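Local coordinates for zinc chaperone AztD (Citrobacter koseri, PDB 6N01), which carries zinc in the periplasm and passes one zinc cation directly to the solute-binding protein AztC of the AztABCD transport system, at residues 222-227 against 269-274. Sequence-based numbering, arbitrary orientation.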
loop_
_atom_site.group_PDB
_atom_site.type_symbol
_atom_site.label_atom_id
_atom_site.label_comp_id
_atom_site.label_asym_id
_atom_site.label_seq_id
_atom_site.Cartn_x
_atom_site.Cartn_y
_atom_site.Cartn_z
ATOM N N GLY A 222 -10.706 -6.617 -1.315
ATOM C CA GLY A 222 -11.532 -7.558 -2.084
ATOM C C GLY A 222 -11.818 -7.000 -3.480
ATOM O O GLY A 222 -10.936 -6.463 -4.137
ATOM N N ASP A 223 -13.070 -7.078 -3.918
ATOM C CA ASP A 223 -13.439 -6.640 -5.269
ATOM C C ASP A 223 -13.746 -5.153 -5.338
ATOM O O ASP A 223 -14.316 -4.698 -6.344
ATOM C CB ASP A 223 -14.679 -7.403 -5.765
ATOM C CG ASP A 223 -15.934 -6.878 -5.140
ATOM O OD1 ASP A 223 -15.825 -6.200 -4.062
ATOM O OD2 ASP A 223 -17.008 -7.112 -5.721
ATOM N N THR A 224 -13.445 -4.401 -4.275
ATOM C CA THR A 224 -13.804 -2.992 -4.176
ATOM C C THR A 224 -12.537 -2.167 -4.009
ATOM O O THR A 224 -11.651 -2.508 -3.228
ATOM C CB THR A 224 -14.801 -2.795 -3.023
ATOM O OG1 THR A 224 -15.961 -3.606 -3.282
ATOM C CG2 THR A 224 -15.253 -1.341 -2.862
ATOM N N PHE A 225 -12.454 -1.099 -4.756
ATOM C CA PHE A 225 -11.337 -0.195 -4.669
ATOM C C PHE A 225 -11.860 1.168 -4.267
ATOM O O PHE A 225 -12.934 1.580 -4.717
ATOM C CB PHE A 225 -10.572 -0.124 -5.981
ATOM C CG PHE A 225 -9.161 0.372 -5.833
ATOM C CD1 PHE A 225 -8.888 1.729 -5.828
ATOM C CD2 PHE A 225 -8.113 -0.522 -5.638
ATOM C CE1 PHE A 225 -7.629 2.168 -5.698
ATOM C CE2 PHE A 225 -6.822 -0.075 -5.511
ATOM C CZ PHE A 225 -6.574 1.263 -5.521
ATOM N N ALA A 226 -11.122 1.845 -3.388
ATOM C CA ALA A 226 -11.544 3.131 -2.845
ATOM C C ALA A 226 -10.527 4.237 -3.131
ATOM O O ALA A 226 -9.318 4.039 -2.991
ATOM C CB ALA A 226 -11.775 3.023 -1.345
ATOM N N LEU A 227 -11.036 5.414 -3.507
ATOM C CA LEU A 227 -10.263 6.640 -3.600
ATOM C C LEU A 227 -10.917 7.645 -2.671
ATOM O O LEU A 227 -12.135 7.818 -2.713
ATOM C CB LEU A 227 -10.236 7.168 -5.022
ATOM C CG LEU A 227 -9.813 6.232 -6.176
ATOM C CD1 LEU A 227 -10.039 6.931 -7.505
ATOM C CD2 LEU A 227 -8.340 5.823 -6.070
ATOM N N GLN A 269 -13.811 -7.289 4.072
ATOM C CA GLN A 269 -13.847 -6.146 3.179
ATOM C C GLN A 269 -14.116 -4.852 3.970
ATOM O O GLN A 269 -15.205 -4.678 4.518
ATOM C CB GLN A 269 -14.881 -6.473 2.113
ATOM C CG GLN A 269 -14.779 -5.758 0.879
ATOM C CD GLN A 269 -15.459 -6.577 -0.256
ATOM O OE1 GLN A 269 -16.429 -7.330 -0.053
ATOM N NE2 GLN A 269 -14.980 -6.371 -1.429
ATOM N N TYR A 270 -13.128 -3.938 4.024
ATOM C CA TYR A 270 -13.265 -2.619 4.682
ATOM C C TYR A 270 -12.067 -1.738 4.315
ATOM O O TYR A 270 -11.064 -2.209 3.792
ATOM C CB TYR A 270 -13.398 -2.757 6.209
ATOM C CG TYR A 270 -12.146 -3.276 6.865
ATOM C CD1 TYR A 270 -11.147 -2.407 7.241
ATOM C CD2 TYR A 270 -11.948 -4.613 7.053
ATOM C CE1 TYR A 270 -9.984 -2.857 7.808
ATOM C CE2 TYR A 270 -10.790 -5.082 7.621
ATOM C CZ TYR A 270 -9.802 -4.184 7.997
ATOM O OH TYR A 270 -8.615 -4.585 8.562
ATOM N N PHE A 271 -12.179 -0.448 4.614
ATOM C CA PHE A 271 -11.089 0.489 4.476
ATOM C C PHE A 271 -10.837 1.195 5.809
ATOM O O PHE A 271 -11.754 1.405 6.617
ATOM C CB PHE A 271 -11.403 1.494 3.374
ATOM C CG PHE A 271 -11.723 0.842 2.099
ATOM C CD1 PHE A 271 -10.734 0.255 1.369
ATOM C CD2 PHE A 271 -13.011 0.770 1.642
ATOM C CE1 PHE A 271 -11.040 -0.410 0.173
ATOM C CE2 PHE A 271 -13.299 0.116 0.453
ATOM C CZ PHE A 271 -12.321 -0.452 -0.253
ATOM N N ILE A 272 -9.584 1.524 6.040
ATOM C CA ILE A 272 -9.190 2.388 7.148
ATOM C C ILE A 272 -8.546 3.611 6.546
ATOM O O ILE A 272 -7.727 3.492 5.624
ATOM C CB ILE A 272 -8.243 1.695 8.155
ATOM C CG1 ILE A 272 -8.987 0.545 8.822
ATOM C CG2 ILE A 272 -7.800 2.690 9.239
ATOM C CD1 ILE A 272 -8.219 -0.250 9.865
ATOM N N GLY A 273 -9.013 4.789 6.967
ATOM C CA GLY A 273 -8.400 6.023 6.541
ATOM C C GLY A 273 -8.009 6.870 7.737
ATOM O O GLY A 273 -8.537 6.716 8.836
ATOM N N ASN A 274 -7.087 7.786 7.496
ATOM C CA ASN A 274 -6.894 8.854 8.454
ATOM C C ASN A 274 -8.121 9.757 8.394
ATOM O O ASN A 274 -8.904 9.699 7.450
ATOM C CB ASN A 274 -5.612 9.643 8.154
ATOM C CG ASN A 274 -5.646 10.300 6.812
ATOM O OD1 ASN A 274 -6.420 9.921 5.925
ATOM N ND2 ASN A 274 -4.808 11.304 6.643
#
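Phe271 and Ala226 illustrate how neighbouring blades of a propeller are joined by a flat ring laid against a small side chain. From CB, Phe271 leaves its strand toward 222-227, and a chi1 of -55° swings CG away from the carbonyl carbon, a turn that carries the ring across to the other strand. There the methyl of Ala226 sits over one face, 3.6 Å from CB to the centroid of the Phe271 ring and only 9° off its normal, a well-centred CH-pi contact. All six ring carbons lie at similar range from that methyl, from CG at the root to CZ at the tip; on the way, Phe271 CE1 also nears Thr224 O and Phe271 CE2 nears Thr224 CG2. Phe271 CZ reaches the backbone too, lying 3.7 Å from Thr224 O, which stands at the ring edge near its plane, where the aromatic hydrogens are slightly positive. Thr224 CG2 adds an apolar touch, 4.0 Å from Phe271 CZ. Leu235 and Pro285 also touch the Phe271 side chain.

Nearer the surface the contact turns polar. Gln269, its chain extended beyond CG, crosses Asp223 at about a right angle and gives NE2 to Asp223 OD1 at 2.8 Å, a bent bond (133° at the hydrogen) that arrives on the anti side but tilted out of the carboxylate plane. From the opposite face of that plane, Thr224 OG1 donates to the same Asp223 OD1 at 2.7 Å; two bonds grip that oxygen, which probably restrains the carboxylate's rotation. Gln269 NE2 is held again by Ser221 O.

The axes of 224-227 and 271-274 come within 9.5 Å and run nearly parallel; each segment lies on the second strand of its four-stranded antiparallel sheet, and side chains rather than backbone bonds bridge them: the face-to-face blade packing of an eight-bladed beta-propeller.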